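Local coordinates for protein 3-polyprenyl-4-hydroxybenzoate decarboxylase and related decarboxylases (Pelotomaculum thermopropionicum, PDB 6H6X) that is a UbiD-class, prenylated-FMN-dependent decarboxylase that interconverts 2,5-furandicarboxylic acid and 2-furoic acid plus carbon dioxide, at residues 115-120 against 238-243; 153-156 against 160-163. The protein carries 8 engineered substitutions. All coordinates share one frame; numbering follows the deposited sequence.

Contact 1. Residues 115-120 against 238-243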
loop_
_atom_site.group_PDB
_atom_site.type_symbol
_atom_site.label_atom_id
_atom_site.label_comp_id
_atom_site.label_asym_id
_atom_site.label_seq_id
_atom_site.Cartn_x
_atom_site.Cartn_y
_atom_site.Cartn_z
ATOM N N LYS B 115 10.114 -39.262 -9.745
ATOM C CA LYS B 115 9.237 -40.346 -9.277
ATOM C C LYS B 115 9.037 -40.290 -7.766
ATOM O O LYS B 115 7.934 -40.548 -7.291
ATOM C CB LYS B 115 9.752 -41.745 -9.670
ATOM C CG LYS B 115 9.455 -42.169 -11.111
ATOM C CD LYS B 115 8.854 -43.579 -11.216
ATOM C CE LYS B 115 9.816 -44.684 -10.788
ATOM N NZ LYS B 115 10.953 -44.913 -11.732
ATOM N N MET B 116 10.089 -39.972 -7.005
ATOM C CA MET B 116 9.975 -39.970 -5.536
ATOM C C MET B 116 9.289 -38.740 -4.969
ATOM O O MET B 116 8.563 -38.824 -3.961
ATOM C CB MET B 116 11.351 -40.031 -4.898
ATOM C CG MET B 116 12.164 -41.265 -5.214
ATOM S SD MET B 116 13.840 -41.043 -4.607
ATOM C CE MET B 116 13.472 -40.762 -2.894
ATOM N N LEU B 117 9.531 -37.590 -5.597
ATOM C CA LEU B 117 9.229 -36.317 -4.944
ATOM C C LEU B 117 8.343 -35.423 -5.801
ATOM O O LEU B 117 8.564 -35.257 -7.023
ATOM C CB LEU B 117 10.515 -35.580 -4.649
ATOM C CG LEU B 117 11.533 -36.317 -3.767
ATOM C CD1 LEU B 117 12.759 -35.444 -3.605
ATOM C CD2 LEU B 117 10.940 -36.707 -2.414
ATOM N N PRO B 118 7.344 -34.821 -5.162
ATOM C CA PRO B 118 6.406 -33.957 -5.848
ATOM C C PRO B 118 7.014 -32.560 -6.112
ATOM O O PRO B 118 6.563 -31.595 -5.571
ATOM C CB PRO B 118 5.253 -33.883 -4.858
ATOM C CG PRO B 118 5.937 -33.952 -3.518
ATOM C CD PRO B 118 7.043 -34.934 -3.724
ATOM N N ILE B 119 8.001 -32.489 -6.981
ATOM C CA ILE B 119 8.707 -31.273 -7.211
ATOM C C ILE B 119 7.849 -30.455 -8.159
ATOM O O ILE B 119 7.663 -30.864 -9.297
ATOM C CB ILE B 119 10.091 -31.531 -7.799
ATOM C CG1 ILE B 119 10.895 -32.384 -6.824
ATOM C CG2 ILE B 119 10.818 -30.226 -8.114
ATOM C CD1 ILE B 119 12.134 -32.959 -7.403
ATOM N N PRO B 120 7.381 -29.263 -7.718
ATOM C CA PRO B 120 6.467 -28.463 -8.528
ATOM C C PRO B 120 7.073 -27.783 -9.713
ATOM O O PRO B 120 8.286 -27.575 -9.767
ATOM C CB PRO B 120 5.979 -27.379 -7.547
ATOM C CG PRO B 120 6.401 -27.834 -6.178
ATOM C CD PRO B 120 7.664 -28.583 -6.439
ATOM N N ALA B 238 16.091 -33.162 9.126
ATOM C CA ALA B 238 15.540 -32.718 7.840
ATOM C C ALA B 238 14.512 -33.739 7.322
ATOM O O ALA B 238 14.493 -34.837 7.781
ATOM C CB ALA B 238 16.645 -32.517 6.805
ATOM N N GLU B 239 13.679 -33.349 6.362
ATOM C CA GLU B 239 12.692 -34.258 5.774
ATOM C C GLU B 239 13.332 -35.068 4.710
ATOM O O GLU B 239 13.102 -36.248 4.618
ATOM C CB GLU B 239 11.483 -33.465 5.201
ATOM C CG GLU B 239 10.641 -32.757 6.251
ATOM C CD GLU B 239 9.786 -33.736 7.110
ATOM O OE1 GLU B 239 9.318 -34.749 6.569
ATOM O OE2 GLU B 239 9.539 -33.497 8.317
ATOM N N ILE B 240 14.153 -34.417 3.883
ATOM C CA ILE B 240 14.766 -35.048 2.741
ATOM C C ILE B 240 16.191 -34.520 2.554
ATOM O O ILE B 240 16.415 -33.319 2.715
ATOM C CB ILE B 240 13.958 -34.713 1.446
ATOM C CG1 ILE B 240 12.549 -35.325 1.467
ATOM C CG2 ILE B 240 14.657 -35.221 0.214
ATOM C CD1 ILE B 240 11.456 -34.448 0.919
ATOM N N VAL B 241 17.129 -35.402 2.169
ATOM C CA VAL B 241 18.494 -35.038 1.816
ATOM C C VAL B 241 18.842 -35.669 0.504
ATOM O O VAL B 241 18.598 -36.852 0.298
ATOM C CB VAL B 241 19.531 -35.474 2.872
ATOM C CG1 VAL B 241 20.959 -35.467 2.327
ATOM C CG2 VAL B 241 19.412 -34.611 4.117
ATOM N N ILE B 242 19.433 -34.881 -0.378
ATOM C CA ILE B 242 19.882 -35.341 -1.660
ATOM C C ILE B 242 21.360 -35.072 -1.657
ATOM O O ILE B 242 21.795 -33.937 -1.531
ATOM C CB ILE B 242 19.146 -34.621 -2.819
ATOM C CG1 ILE B 242 17.650 -34.950 -2.774
ATOM C CG2 ILE B 242 19.724 -34.999 -4.158
ATOM C CD1 ILE B 242 16.841 -33.967 -3.607
ATOM N N GLU B 243 22.130 -36.143 -1.815
ATOM C CA GLU B 243 23.593 -36.121 -1.852
ATOM C C GLU B 243 24.073 -36.155 -3.283
ATOM O O GLU B 243 23.484 -36.817 -4.118
ATOM C CB GLU B 243 24.131 -37.337 -1.103
ATOM C CG GLU B 243 23.577 -37.511 0.319
ATOM C CD GLU B 243 24.135 -38.708 1.068
ATOM O OE1 GLU B 243 25.049 -39.384 0.521
ATOM O OE2 GLU B 243 23.662 -38.970 2.216
#

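Contact 2. Residues 153-156 against 160-163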
loop_
_atom_site.group_PDB
_atom_site.type_symbol
_atom_site.label_atom_id
_atom_site.label_comp_id
_atom_site.label_asym_id
_atom_site.label_seq_id
_atom_site.Cartn_x
_atom_site.Cartn_y
_atom_site.Cartn_z
ATOM N N LEU B 153 17.399 -25.513 -8.383
ATOM C CA LEU B 153 17.889 -26.718 -8.998
ATOM C C LEU B 153 16.830 -27.206 -9.999
ATOM O O LEU B 153 15.692 -27.496 -9.636
ATOM C CB LEU B 153 18.132 -27.764 -7.924
ATOM C CG LEU B 153 19.147 -27.312 -6.894
ATOM C CD1 LEU B 153 18.881 -27.924 -5.559
ATOM C CD2 LEU B 153 20.525 -27.669 -7.374
ATOM N N GLN B 154 17.183 -27.221 -11.276
ATOM C CA GLN B 154 16.285 -27.718 -12.310
ATOM C C GLN B 154 16.398 -29.235 -12.354
ATOM O O GLN B 154 17.493 -29.779 -12.444
ATOM C CB GLN B 154 16.642 -27.128 -13.691
ATOM C CG GLN B 154 15.558 -27.394 -14.756
ATOM C CD GLN B 154 15.936 -26.929 -16.140
ATOM O OE1 GLN B 154 16.753 -26.015 -16.317
ATOM N NE2 GLN B 154 15.315 -27.553 -17.143
ATOM N N VAL B 155 15.279 -29.926 -12.292
ATOM C CA VAL B 155 15.291 -31.372 -12.440
ATOM C C VAL B 155 15.414 -31.659 -13.933
ATOM O O VAL B 155 14.496 -31.391 -14.689
ATOM C CB VAL B 155 14.026 -31.999 -11.861
ATOM C CG1 VAL B 155 14.066 -33.530 -11.966
ATOM C CG2 VAL B 155 13.863 -31.564 -10.426
ATOM N N THR B 156 16.584 -32.120 -14.358
ATOM C CA THR B 156 16.845 -32.379 -15.772
ATOM C C THR B 156 16.893 -33.885 -16.135
ATOM O O THR B 156 16.847 -34.221 -17.306
ATOM C CB THR B 156 18.143 -31.714 -16.223
ATOM O OG1 THR B 156 19.210 -32.225 -15.441
ATOM C CG2 THR B 156 18.078 -30.186 -16.073
ATOM N N ARG B 160 19.869 -36.133 -12.124
ATOM C CA ARG B 160 20.634 -34.992 -12.597
ATOM C C ARG B 160 19.894 -33.680 -12.283
ATOM O O ARG B 160 18.676 -33.611 -12.437
ATOM C CB ARG B 160 20.827 -35.156 -14.090
ATOM C CG ARG B 160 22.099 -34.549 -14.617
ATOM C CD ARG B 160 22.291 -35.001 -16.062
ATOM N NE ARG B 160 23.487 -34.445 -16.670
ATOM C CZ ARG B 160 24.723 -34.934 -16.531
ATOM N NH1 ARG B 160 24.970 -36.011 -15.773
ATOM N NH2 ARG B 160 25.735 -34.337 -17.157
ATOM N N LEU B 161 20.640 -32.645 -11.889
ATOM C CA LEU B 161 20.071 -31.330 -11.633
ATOM C C LEU B 161 20.929 -30.259 -12.238
ATOM O O LEU B 161 22.142 -30.340 -12.137
ATOM C CB LEU B 161 20.034 -31.055 -10.123
ATOM C CG LEU B 161 19.244 -32.024 -9.276
ATOM C CD1 LEU B 161 19.557 -31.693 -7.824
ATOM C CD2 LEU B 161 17.778 -31.908 -9.547
ATOM N N GLY B 162 20.311 -29.234 -12.808
ATOM C CA GLY B 162 21.024 -28.009 -13.231
ATOM C C GLY B 162 20.955 -26.987 -12.111
ATOM O O GLY B 162 19.958 -26.854 -11.421
ATOM N N ILE B 163 22.006 -26.228 -11.940
ATOM C CA ILE B 163 22.114 -25.356 -10.793
ATOM C C ILE B 163 22.613 -23.990 -11.252
ATOM O O ILE B 163 23.563 -23.887 -11.978
ATOM C CB ILE B 163 23.018 -25.985 -9.702
ATOM C CG1 ILE B 163 23.047 -25.087 -8.464
ATOM C CG2 ILE B 163 24.428 -26.216 -10.216
ATOM C CD1 ILE B 163 23.937 -25.599 -7.350
#

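Contact 1. Residues 115-120 against 238-243
L117 meets I240 and I242 with its two methyl branches, packing the loop that leaves helix 113-116 against a strand of the antiparallel sheet in the Rift-related domain of this UbiD protein. The interface is entirely apolar: no hydrogen bond crosses it, about 113 Å² is buried in all, and even the nearest CA atoms, those of L117 and I240, are 9.6 Å apart. Side chains from both segments span that gap. I240 and I242, two residues apart on strand 240-246, both set out from the strand toward the loop, while V241 between them serves the other side, lying on V102 and T279.

L117 is the first residue beyond the helix to abandon helical backbone angles. Its CG lies opposite the carbonyl carbon (chi1 -58°), and with chi2 at 179° CD1 forms the extended end of the side chain, leaving CD2 as the second branch. CD2 comes to 4.1 Å from CD1 of I240; there the two side chains run antiparallel to each other, so their ends overlap alongside rather than butt head on. Immediately after L117, P118 is the centre of an inverse gamma turn, in which I119 N makes a weak bond to L117 O. At the start of the strand, E239 and I240 together face I190 in a classic beta bulge. Y286 of strand 286-287 touches both P118 and I240, covering one flank of the contact. The other branch of the leucine reaches the second isoleucine: L117 CD1 lies 4.3 Å from I242 CD1.

Contact 2. Residues 153-156 against 160-163
Segments 153-156 and 160-163 run as the two arms of an antiparallel beta hairpin, their local axes 4.4 Å apart at closest, with 145° between their N-to-C directions. Q154 and G162 form the hydrogen-bonded pair: Q154 N donates to G162 O at 2.8 Å, and G162 N returns a bond to Q154 O at 2.9 Å, the latter directed at a lone pair. L153-I163 and V155-L161 are the non-hydrogen-bonded pairs that flank it.

The side chains of these flanking pairs share one face of the sheet. L153 and I163 run alongside each other in the same sense, with L153 CD2 3.8 Å from I163 CG1. The V155 and L161 side chains cross at a slant, bringing V155 CG2 to 4.0 Å from L161 CD2. L153 CD2 also touches L161 CD1, which continues the apolar row diagonally across the hairpin. Q154 projects from the opposite face, its extended chain carrying OE1 to the backbone N of G255. R160 likewise sends its guanidinium group out of the hairpin, to a salt bridge with E252.

I163 places the hairpin close to the cofactor, its side chain being about 6 Å from the bound prenylated FMN at the nearest atoms. Near the turn, R160 O receives T156 N at 3.2 Å, with the donor 38° out of the carbonyl plane. Chi1 of 59° sets the T156 hydroxyl between its own backbone N and carbonyl carbon, from where OG1 adds a weak bond to R160 O at 3.4 Å.

In the fold
Along the chain the order is 115-120, 153-156, 160-163, 238-243, so contact 1 brings together residues more than a hundred positions apart, with the sequence-local hairpin of contact 2 lying between them in the chain. Their centres are 13 Å apart, and all four segments lie in the Rift-related domain. Both draw on one antiparallel sheet, in which strands 160-163 and 240-246 each pair with strand 264-280. The loop after helix 113-116 bridges them directly: I119 CD1 packs 3.8 Å from V155 CG2. Contact 2 is the nearer to prenylated FMN, while the I242 side chain of contact 1 remains about 13 Å from it, which marks contact 1 as packing away from the cofactor.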